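Local structure of branched-chain amino acid aminotransferase (Thermoproteus uzoniensis, 5CE8) at residues E44-Y49 and R61-R66; V57-D62 and L300-P305; A252-F257 and G278-K283. The protein probably catalyses the pyridoxal-phosphate-dependent transfer of the amino group from leucine, isoleucine or valine to 2-oxoglutarate, a step of branched-chain amino acid metabolism. All coordinates share one frame; numbering follows the deposited sequence.

Contact 1: E44-Y49 and R61-R66. With PLP (pyridoxal-5'-phosphate), chain D.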
loop_
_atom_site.group_PDB
_atom_site.type_symbol
_atom_site.label_atom_id
_atom_site.label_comp_id
_atom_site.label_asym_id
_atom_site.label_seq_id
_atom_site.Cartn_x
_atom_site.Cartn_y
_atom_site.Cartn_z
ATOM N N GLU A 44 19.372 -24.620 -2.593
ATOM C CA GLU A 44 18.474 -25.605 -1.978
ATOM C C GLU A 44 18.968 -26.078 -0.626
ATOM O O GLU A 44 20.113 -25.835 -0.206
ATOM C CB GLU A 44 18.320 -26.832 -2.858
ATOM C CG GLU A 44 17.218 -26.728 -3.898
ATOM C CD GLU A 44 15.840 -26.512 -3.290
ATOM O OE1 GLU A 44 15.036 -25.819 -3.928
ATOM O OE2 GLU A 44 15.646 -27.000 -2.169
ATOM N N GLY A 45 18.114 -26.824 0.060
ATOM C CA GLY A 45 18.471 -27.399 1.358
ATOM C C GLY A 45 17.853 -28.769 1.316
ATOM O O GLY A 45 16.688 -28.890 0.929
ATOM N N ILE A 46 18.679 -29.787 1.524
ATOM C CA ILE A 46 18.194 -31.159 1.444
ATOM C C ILE A 46 18.777 -31.899 2.598
ATOM O O ILE A 46 19.970 -31.763 2.858
ATOM C CB ILE A 46 18.591 -31.870 0.179
ATOM C CG1 ILE A 46 18.205 -31.023 -1.056
ATOM C CG2 ILE A 46 17.972 -33.281 0.165
ATOM C CD1 ILE A 46 18.754 -31.526 -2.433
ATOM N N ARG A 47 17.953 -32.698 3.266
ATOM C CA ARG A 47 18.494 -33.578 4.306
ATOM C C ARG A 47 18.605 -35.032 3.928
ATOM O O ARG A 47 17.856 -35.538 3.111
ATOM C CB ARG A 47 17.680 -33.456 5.598
ATOM C CG ARG A 47 18.060 -32.254 6.424
ATOM C CD ARG A 47 17.112 -32.040 7.577
ATOM N NE ARG A 47 17.732 -32.687 8.660
ATOM C CZ ARG A 47 18.014 -32.179 9.836
ATOM N NH1 ARG A 47 17.582 -30.982 10.247
ATOM N NH2 ARG A 47 18.702 -32.988 10.642
ATOM N N ALA A 48 19.547 -35.706 4.598
ATOM C CA ALA A 48 19.671 -37.127 4.504
ATOM C C ALA A 48 19.649 -37.565 5.880
ATOM O O ALA A 48 20.276 -36.953 6.728
ATOM C CB ALA A 48 20.983 -37.515 3.874
ATOM N N TYR A 49 18.956 -38.669 6.109
ATOM C CA TYR A 49 18.862 -39.222 7.428
ATOM C C TYR A 49 19.319 -40.732 7.498
ATOM O O TYR A 49 18.946 -41.569 6.685
ATOM C CB TYR A 49 17.435 -39.196 7.857
ATOM C CG TYR A 49 16.792 -37.853 8.074
ATOM C CD1 TYR A 49 16.758 -37.296 9.348
ATOM C CD2 TYR A 49 16.102 -37.216 7.066
ATOM C CE1 TYR A 49 16.103 -36.108 9.616
ATOM C CE2 TYR A 49 15.409 -36.016 7.336
ATOM C CZ TYR A 49 15.423 -35.478 8.596
ATOM O OH TYR A 49 14.737 -34.325 8.882
ATOM N N ARG A 61 14.761 -35.490 -5.687
ATOM C CA ARG A 61 14.292 -35.020 -6.975
ATOM C C ARG A 61 13.340 -33.856 -6.866
ATOM O O ARG A 61 13.348 -32.985 -7.713
ATOM C CB ARG A 61 13.641 -36.171 -7.769
ATOM C CG ARG A 61 13.289 -35.887 -9.239
ATOM C CD ARG A 61 14.538 -35.693 -10.116
ATOM N NE ARG A 61 15.384 -36.899 -10.131
ATOM C CZ ARG A 61 15.389 -37.833 -11.092
ATOM N NH1 ARG A 61 14.619 -37.710 -12.183
ATOM N NH2 ARG A 61 16.195 -38.894 -10.973
ATOM N N ASP A 62 12.494 -33.809 -5.847
ATOM C CA ASP A 62 11.628 -32.655 -5.719
ATOM C C ASP A 62 12.519 -31.380 -5.467
ATOM O O ASP A 62 12.190 -30.312 -5.945
ATOM C CB ASP A 62 10.634 -32.844 -4.589
ATOM C CG ASP A 62 9.548 -33.882 -4.899
ATOM O OD1 ASP A 62 9.030 -33.975 -6.002
ATOM O OD2 ASP A 62 9.127 -34.550 -3.998
ATOM N N HIS A 63 13.605 -31.502 -4.667
ATOM C CA HIS A 63 14.483 -30.388 -4.374
ATOM C C HIS A 63 15.245 -29.935 -5.582
ATOM O O HIS A 63 15.418 -28.740 -5.785
ATOM C CB HIS A 63 15.418 -30.696 -3.203
ATOM C CG HIS A 63 14.748 -30.527 -1.875
ATOM N ND1 HIS A 63 14.667 -29.294 -1.256
ATOM C CD2 HIS A 63 14.087 -31.406 -1.068
ATOM C CE1 HIS A 63 14.042 -29.429 -0.092
ATOM N NE2 HIS A 63 13.647 -30.685 0.030
ATOM N N MET A 64 15.796 -30.895 -6.319
ATOM C CA MET A 64 16.426 -30.538 -7.543
ATOM C C MET A 64 15.483 -29.986 -8.602
ATOM O O MET A 64 15.867 -29.053 -9.322
ATOM C CB MET A 64 17.257 -31.658 -8.081
ATOM C CG MET A 64 18.454 -32.037 -7.098
ATOM S SD MET A 64 19.408 -30.578 -6.650
ATOM C CE MET A 64 20.730 -31.384 -5.756
ATOM N N GLU A 65 14.278 -30.507 -8.733
ATOM C CA GLU A 65 13.312 -29.875 -9.652
ATOM C C GLU A 65 13.074 -28.416 -9.264
ATOM O O GLU A 65 12.987 -27.550 -10.099
ATOM C CB GLU A 65 12.055 -30.732 -9.724
ATOM C CG GLU A 65 12.373 -32.030 -10.508
ATOM C CD GLU A 65 11.173 -32.898 -10.869
ATOM O OE1 GLU A 65 10.034 -32.557 -10.437
ATOM O OE2 GLU A 65 11.364 -33.928 -11.627
ATOM N N ARG A 66 12.974 -28.153 -7.956
ATOM C CA ARG A 66 12.691 -26.815 -7.475
ATOM C C ARG A 66 13.906 -25.871 -7.687
ATOM O O ARG A 66 13.680 -24.705 -8.021
ATOM C CB ARG A 66 12.241 -26.773 -5.971
ATOM C CG ARG A 66 11.880 -25.415 -5.553
ATOM C CD ARG A 66 11.396 -25.316 -4.118
ATOM N NE ARG A 66 12.435 -25.618 -3.148
ATOM C CZ ARG A 66 12.215 -25.775 -1.825
ATOM N NH1 ARG A 66 11.003 -25.641 -1.329
ATOM N NH2 ARG A 66 13.225 -26.028 -0.986
HETATM N N1 PLP D . 10.746 -20.495 3.765
HETATM C C2 PLP D . 11.723 -19.889 3.096
HETATM C C2A PLP D . 11.787 -18.394 3.016
HETATM C C3 PLP D . 12.813 -20.655 2.507
HETATM O O3 PLP D . 13.876 -19.996 1.896
HETATM C C4 PLP D . 12.769 -22.139 2.625
HETATM C C4A PLP D . 13.833 -23.043 2.036
HETATM C C5 PLP D . 11.601 -22.691 3.368
HETATM C C6 PLP D . 10.645 -21.783 3.903
HETATM C C5A PLP D . 11.389 -24.148 3.668
HETATM O O4P PLP D . 11.393 -24.925 2.525
HETATM P P PLP D . 11.721 -26.461 2.651
HETATM O O1P PLP D . 13.134 -26.652 3.300
HETATM O O2P PLP D . 10.570 -27.085 3.317
HETATM O O3P PLP D . 11.890 -27.018 1.265
#

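Contact 2: V57-D62 and L300-P305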
loop_
_atom_site.group_PDB
_atom_site.type_symbol
_atom_site.label_atom_id
_atom_site.label_comp_id
_atom_site.label_asym_id
_atom_site.label_seq_id
_atom_site.Cartn_x
_atom_site.Cartn_y
_atom_site.Cartn_z
ATOM N N VAL A 57 18.194 -39.864 1.418
ATOM C CA VAL A 57 18.057 -38.465 1.074
ATOM C C VAL A 57 16.552 -38.177 0.851
ATOM O O VAL A 57 15.877 -38.947 0.175
ATOM C CB VAL A 57 18.784 -38.087 -0.199
ATOM C CG1 VAL A 57 18.847 -36.574 -0.287
ATOM C CG2 VAL A 57 20.211 -38.655 -0.366
ATOM N N PHE A 58 16.036 -37.157 1.519
ATOM C CA PHE A 58 14.592 -36.965 1.594
ATOM C C PHE A 58 14.213 -36.036 0.524
ATOM O O PHE A 58 14.745 -34.884 0.487
ATOM C CB PHE A 58 14.136 -36.401 2.890
ATOM C CG PHE A 58 12.634 -36.338 2.988
ATOM C CD1 PHE A 58 11.851 -37.538 3.008
ATOM C CD2 PHE A 58 11.995 -35.141 3.026
ATOM C CE1 PHE A 58 10.472 -37.479 3.007
ATOM C CE2 PHE A 58 10.634 -35.063 3.138
ATOM C CZ PHE A 58 9.852 -36.232 3.163
ATOM N N ARG A 59 13.316 -36.508 -0.340
ATOM C CA ARG A 59 12.736 -35.831 -1.534
ATOM C C ARG A 59 13.737 -35.141 -2.432
ATOM O O ARG A 59 13.591 -33.943 -2.850
ATOM C CB ARG A 59 11.523 -34.965 -1.228
ATOM C CG ARG A 59 10.474 -35.727 -0.472
ATOM C CD ARG A 59 9.252 -34.844 -0.087
ATOM N NE ARG A 59 8.547 -34.427 -1.278
ATOM C CZ ARG A 59 7.267 -34.030 -1.313
ATOM N NH1 ARG A 59 6.505 -33.933 -0.239
ATOM N NH2 ARG A 59 6.703 -33.801 -2.452
ATOM N N LEU A 60 14.753 -35.933 -2.793
ATOM C CA LEU A 60 15.864 -35.358 -3.598
ATOM C C LEU A 60 15.479 -34.725 -4.879
ATOM O O LEU A 60 15.805 -33.562 -5.154
ATOM C CB LEU A 60 16.853 -36.455 -3.877
ATOM C CG LEU A 60 18.147 -36.175 -4.624
ATOM C CD1 LEU A 60 18.819 -34.933 -4.043
ATOM C CD2 LEU A 60 19.013 -37.447 -4.618
ATOM N N ARG A 61 14.761 -35.490 -5.687
ATOM C CA ARG A 61 14.292 -35.020 -6.975
ATOM C C ARG A 61 13.340 -33.856 -6.866
ATOM O O ARG A 61 13.348 -32.985 -7.713
ATOM C CB ARG A 61 13.641 -36.171 -7.769
ATOM C CG ARG A 61 13.289 -35.887 -9.239
ATOM C CD ARG A 61 14.538 -35.693 -10.116
ATOM N NE ARG A 61 15.384 -36.899 -10.131
ATOM C CZ ARG A 61 15.389 -37.833 -11.092
ATOM N NH1 ARG A 61 14.619 -37.710 -12.183
ATOM N NH2 ARG A 61 16.195 -38.894 -10.973
ATOM N N ASP A 62 12.494 -33.809 -5.847
ATOM C CA ASP A 62 11.628 -32.655 -5.719
ATOM C C ASP A 62 12.519 -31.380 -5.467
ATOM O O ASP A 62 12.190 -30.312 -5.945
ATOM C CB ASP A 62 10.634 -32.844 -4.589
ATOM C CG ASP A 62 9.548 -33.882 -4.899
ATOM O OD1 ASP A 62 9.030 -33.975 -6.002
ATOM O OD2 ASP A 62 9.127 -34.550 -3.998
ATOM N N LEU A 300 7.953 -44.429 0.712
ATOM C CA LEU A 300 9.273 -44.950 0.449
ATOM C C LEU A 300 9.788 -44.343 -0.854
ATOM O O LEU A 300 11.023 -44.089 -0.979
ATOM C CB LEU A 300 9.332 -46.486 0.567
ATOM C CG LEU A 300 9.511 -47.008 2.037
ATOM C CD1 LEU A 300 9.538 -48.555 2.116
ATOM C CD2 LEU A 300 10.716 -46.522 2.747
ATOM N N PRO A 301 8.860 -44.001 -1.786
ATOM C CA PRO A 301 9.340 -43.261 -2.939
ATOM C C PRO A 301 9.999 -41.907 -2.742
ATOM O O PRO A 301 10.670 -41.464 -3.629
ATOM C CB PRO A 301 8.076 -43.106 -3.787
ATOM C CG PRO A 301 7.322 -44.371 -3.483
ATOM C CD PRO A 301 7.601 -44.738 -2.078
ATOM N N TRP A 302 9.833 -41.275 -1.592
ATOM C CA TRP A 302 10.500 -40.014 -1.281
ATOM C C TRP A 302 11.912 -40.183 -0.734
ATOM O O TRP A 302 12.621 -39.173 -0.526
ATOM C CB TRP A 302 9.733 -39.251 -0.175
ATOM C CG TRP A 302 8.504 -38.638 -0.674
ATOM C CD1 TRP A 302 8.168 -38.345 -1.987
ATOM C CD2 TRP A 302 7.468 -38.116 0.116
ATOM N NE1 TRP A 302 6.905 -37.756 -2.019
ATOM C CE2 TRP A 302 6.476 -37.589 -0.741
ATOM C CE3 TRP A 302 7.259 -38.054 1.463
ATOM C CZ2 TRP A 302 5.298 -37.000 -0.253
ATOM C CZ3 TRP A 302 6.051 -37.496 1.951
ATOM C CH2 TRP A 302 5.109 -36.986 1.103
ATOM N N LEU A 303 12.318 -41.422 -0.501
ATOM C CA LEU A 303 13.561 -41.697 0.155
ATOM C C LEU A 303 14.580 -42.291 -0.781
ATOM O O LEU A 303 14.350 -43.363 -1.289
ATOM C CB LEU A 303 13.282 -42.692 1.250
ATOM C CG LEU A 303 13.094 -42.017 2.611
ATOM C CD1 LEU A 303 11.792 -41.221 2.632
ATOM C CD2 LEU A 303 13.111 -43.090 3.671
ATOM N N THR A 304 15.727 -41.610 -0.993
ATOM C CA THR A 304 16.717 -42.022 -1.977
ATOM C C THR A 304 17.844 -42.689 -1.261
ATOM O O THR A 304 18.515 -41.999 -0.491
ATOM C CB THR A 304 17.310 -40.847 -2.769
ATOM O OG1 THR A 304 16.279 -40.298 -3.581
ATOM C CG2 THR A 304 18.434 -41.355 -3.697
ATOM N N PRO A 305 18.061 -44.017 -1.485
ATOM C CA PRO A 305 19.131 -44.653 -0.724
ATOM C C PRO A 305 20.469 -44.243 -1.279
ATOM O O PRO A 305 20.637 -44.189 -2.509
ATOM C CB PRO A 305 18.921 -46.167 -0.960
ATOM C CG PRO A 305 18.085 -46.291 -2.148
ATOM C CD PRO A 305 17.256 -45.024 -2.219
HETATM O O HOH W 1 14.468 -38.560 -2.535
#

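Contact 3: A252-F257 and G278-K283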
loop_
_atom_site.group_PDB
_atom_site.type_symbol
_atom_site.label_atom_id
_atom_site.label_comp_id
_atom_site.label_asym_id
_atom_site.label_seq_id
_atom_site.Cartn_x
_atom_site.Cartn_y
_atom_site.Cartn_z
ATOM N N ALA A 252 -3.988 -18.636 18.566
ATOM C CA ALA A 252 -4.000 -20.011 18.130
ATOM C C ALA A 252 -3.972 -21.005 19.282
ATOM O O ALA A 252 -3.345 -20.749 20.292
ATOM C CB ALA A 252 -2.745 -20.329 17.236
ATOM N N ASP A 253 -4.592 -22.157 19.063
ATOM C CA ASP A 253 -4.434 -23.336 19.918
ATOM C C ASP A 253 -3.053 -23.933 19.871
ATOM O O ASP A 253 -2.547 -24.410 20.885
ATOM C CB ASP A 253 -5.482 -24.403 19.540
ATOM C CG ASP A 253 -6.930 -23.862 19.670
ATOM O OD1 ASP A 253 -7.155 -23.060 20.587
ATOM O OD2 ASP A 253 -7.798 -24.193 18.838
ATOM N N GLU A 254 -2.414 -23.804 18.722
ATOM C CA GLU A 254 -1.047 -24.326 18.467
ATOM C C GLU A 254 -0.475 -23.649 17.274
ATOM O O GLU A 254 -1.206 -23.065 16.440
ATOM C CB GLU A 254 -0.937 -25.860 18.116
ATOM C CG GLU A 254 -1.882 -26.834 18.711
ATOM C CD GLU A 254 -1.654 -28.251 18.217
ATOM O OE1 GLU A 254 -0.456 -28.670 17.990
ATOM O OE2 GLU A 254 -2.687 -28.958 18.141
ATOM N N ALA A 255 0.847 -23.752 17.186
ATOM C CA ALA A 255 1.659 -23.173 16.093
ATOM C C ALA A 255 2.974 -23.892 15.969
ATOM O O ALA A 255 3.520 -24.429 16.945
ATOM C CB ALA A 255 1.922 -21.677 16.281
ATOM N N PHE A 256 3.396 -24.017 14.743
ATOM C CA PHE A 256 4.684 -24.619 14.419
ATOM C C PHE A 256 5.274 -24.129 13.087
ATOM O O PHE A 256 4.575 -23.758 12.152
ATOM C CB PHE A 256 4.602 -26.157 14.450
ATOM C CG PHE A 256 3.649 -26.806 13.485
ATOM C CD1 PHE A 256 2.309 -26.933 13.793
ATOM C CD2 PHE A 256 4.092 -27.358 12.279
ATOM C CE1 PHE A 256 1.404 -27.631 12.950
ATOM C CE2 PHE A 256 3.206 -28.046 11.459
ATOM C CZ PHE A 256 1.846 -28.127 11.745
ATOM N N PHE A 257 6.596 -24.165 13.057
ATOM C CA PHE A 257 7.416 -23.931 11.878
ATOM C C PHE A 257 7.805 -25.278 11.259
ATOM O O PHE A 257 7.981 -26.311 11.966
ATOM C CB PHE A 257 8.753 -23.356 12.273
ATOM C CG PHE A 257 8.749 -21.925 12.694
ATOM C CD1 PHE A 257 8.362 -20.948 11.838
ATOM C CD2 PHE A 257 9.191 -21.548 14.006
ATOM C CE1 PHE A 257 8.444 -19.613 12.212
ATOM C CE2 PHE A 257 9.224 -20.231 14.380
ATOM C CZ PHE A 257 8.857 -19.242 13.473
ATOM N N GLY A 278 1.350 -28.479 21.292
ATOM C CA GLY A 278 0.038 -29.148 21.116
ATOM C C GLY A 278 0.002 -30.586 20.550
ATOM O O GLY A 278 0.996 -31.090 20.024
ATOM N N PRO A 279 -1.187 -31.219 20.548
ATOM C CA PRO A 279 -1.298 -32.569 19.957
ATOM C C PRO A 279 -1.169 -32.740 18.436
ATOM O O PRO A 279 -0.549 -33.718 18.010
ATOM C CB PRO A 279 -2.642 -33.089 20.491
ATOM C CG PRO A 279 -3.468 -31.855 20.772
ATOM C CD PRO A 279 -2.498 -30.683 20.976
ATOM N N ILE A 280 -1.658 -31.782 17.646
ATOM C CA ILE A 280 -1.529 -31.801 16.180
ATOM C C ILE A 280 -0.045 -31.679 15.820
ATOM O O ILE A 280 0.494 -32.533 15.099
ATOM C CB ILE A 280 -2.493 -30.804 15.436
ATOM C CG1 ILE A 280 -3.968 -31.104 15.749
ATOM C CG2 ILE A 280 -2.310 -30.736 13.920
ATOM C CD1 ILE A 280 -4.491 -32.504 15.490
ATOM N N THR A 281 0.638 -30.701 16.398
ATOM C CA THR A 281 1.988 -30.492 16.105
ATOM C C THR A 281 2.763 -31.722 16.488
ATOM O O THR A 281 3.576 -32.149 15.707
ATOM C CB THR A 281 2.582 -29.347 16.926
ATOM O OG1 THR A 281 1.881 -28.140 16.636
ATOM C CG2 THR A 281 3.993 -29.130 16.568
ATOM N N GLN A 282 2.527 -32.283 17.656
ATOM C CA GLN A 282 3.200 -33.525 18.042
ATOM C C GLN A 282 2.934 -34.672 17.062
ATOM O O GLN A 282 3.906 -35.377 16.630
ATOM C CB GLN A 282 3.014 -33.931 19.526
ATOM N N LYS A 283 1.682 -34.859 16.652
ATOM C CA LYS A 283 1.348 -35.987 15.823
ATOM C C LYS A 283 2.001 -35.742 14.471
ATOM O O LYS A 283 2.627 -36.668 13.940
ATOM C CB LYS A 283 -0.179 -36.269 15.735
ATOM C CG LYS A 283 -0.584 -37.285 14.686
ATOM C CD LYS A 283 -0.107 -38.664 15.186
ATOM C CE LYS A 283 -0.554 -39.909 14.378
ATOM N NZ LYS A 283 -1.927 -40.266 14.725
#

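Contact 1: E44-Y49 and R61-R66
Glu44 sends its carboxylate to two side chains of helix 60-74, His63 and Arg66, which bind pyridoxal-5'-phosphate and line the phosphate end of its pocket; Glu44 stands behind them. Arg66 takes the carboxylate side-on: NE gives a nearly straight bond to Glu44 OE1 (2.7 Å), and NH2 reaches Glu44 OE2 at 2.9 Å. Both oxygens use their syn lone pairs, and the carboxylate and guanidinium planes are only 23° apart, which suits a two-point salt bridge. OE2 has a second donor, for His63 ND1 lies 2.7 Å from Glu44 OE2; the oxygen sits in the imidazole plane, whereas the donor stands 45° above the plane of the carboxylate. A bend at chi2 (-60°) folds the glutamate over the helix, bringing both oxygens within range. The in-plane edge of Arg66 left over from this salt bridge faces the cofactor: NH2 bonds to PLP O3P at 2.8 Å, with a weaker bond from NH1, which also donates to Glu221 O. Arginine fits here because one flat cation can serve a carboxylate and a phosphate together, and Glu44, as a second-shell residue, fixes its rotation. Next to this polar group, Ile46 CD1 packs on His63 CB (3.5 Å) and Met64 CE, joining strand to helix by apolar contact. Strand 41-50 runs beside strand 102-109, whose Pro106 touches Glu44, Ile46 and Met64; helix 82-95 packs on Met64, and Ile223 of helix 223-235 covers His63 and Arg66.

Contact 2: V57-D62 and L300-P305
Arg59 and Trp302 lie side by side, the guanidinium flat on the indole with planes 11° apart and centres 4.1 Å apart. Arg59 CD sits over the five-membered ring, 3.8 Å from the centroid of that Trp302 ring, a CH-pi contact, while CZ lies off-centre in a cation-pi interaction. The bend at chi3 (66°) turns the arginine head along the indole, and Arg59 NH1 lies 3.3 Å from Trp302 CZ2. Asp62 OD2 meets the guanidinium at its edge, accepting from both NE and NH2 of Arg59, so the salt bridge and the stack use different sides of one flat group. Phe58 completes the tight part: its CZ touches Trp302 CE3 at 3.6 Å, with ring planes almost perpendicular, and Leu303 CD1 meets the phenyl edge. Broad aromatic groups suit this place, where helices 223-235 and 279-292 also press on Phe58 and Trp302.

The backbones pair antiparallel. Val57 and Thr304 form the hydrogen-bonded pair, Val57 N to Thr304 O and Thr304 N to Val57 O both being 2.9 Å, and Arg59 N extends the pairing to Trp302 O. On the opposite face Val57 CB packs 4.0 Å from Thr304 CB. Looser is the side between Leu60 and Thr304: Leu60 CB stays 3.9 Å from Thr304 OG1, and a water bridges, accepting from Leu60 N, donating to Trp302 O and bonding to Thr304 OG1. Threonine, partly exposed, serves there with a methyl for packing and a hydroxyl for water. Thus the C-terminal strand joins the sheet edge by ordinary backbone bonds, while the cation at the start of helix 60-74 is held by carboxylates, Asp62 and Glu226, and an electron-rich indole, which together probably stabilise its charge.

Contact 3: A252-F257 and G278-K283
Glu254 OE1 is gripped twice by Thr281, through the backbone N and the hydroxyl OG1, each 2.8 Å from Glu254 OE1. The amide approaches on the syn side and the hydroxyl on the anti side, both somewhat out of the carboxylate plane. The other oxygen, Glu254 OE2, accepts from Ile280 N at 3.0 Å through its syn lone pair. Three donors from the first turn of helix 279-292 therefore converge on one carboxylate. Amide groups at the start of a helix have no preceding carbonyl to bond to, and an acidic side chain from a neighbouring strand suits them; the N-terminal end of the helix dipole would also favour its negative charge. Beyond CG the glutamate is extended (chi2 178°), which carries its carboxylate to the helix start. Gly278, the N-cap residue, has no side chain, and the carboxylate comes close over its backbone, Glu254 OE1 lying 3.2 Å from Gly278 CA. Pro279 opens the helix, where its lack of an amide hydrogen costs nothing, and Pro279 CD rests near Glu254 OE2. Deeper along the strand, Phe256 CG stands between the backbone N and carbonyl carbon (chi1 61°), laying the ring alongside Thr281; Thr281 CG2 packs 3.7 Å from Phe256 CB. Asp253 and Glu254 make a classic beta bulge opposite Val205. The strand and helix segments run at 32° with axes 8.2 Å apart. Strand 254-259 is flanked in its sheet by strands 201-206 and 265-270; Val205 and Leu210 touch Ile280, Pro266 touches Thr281, and Phe203 meets the Phe256 ring.

How the contacts relate
Contacts 1 and 2 adjoin, sharing Arg61 and Asp62 on helix 60-74 and neighbouring strands of one antiparallel sheet, where Arg47 O and Phe58 N probably bond 2.9 Å apart. Contact 1 is wholly buried and serves the cofactor; contact 2 lies farther out, with a partly exposed tryptophan and threonine and a bridging water. Contact 3, mostly buried but exposed at Pro279, belongs to the other, mixed sheet, its centre about 25 Å from that of contact 1 and farthest of the three from the chain centre. Its helix 279-292 nonetheless leads on to strand 303-305 of contact 2. Carboxylates recur with different partners: cationic and imidazole side chains in contact 1, arginine in contact 2, helix-start amides and a hydroxyl in contact 3.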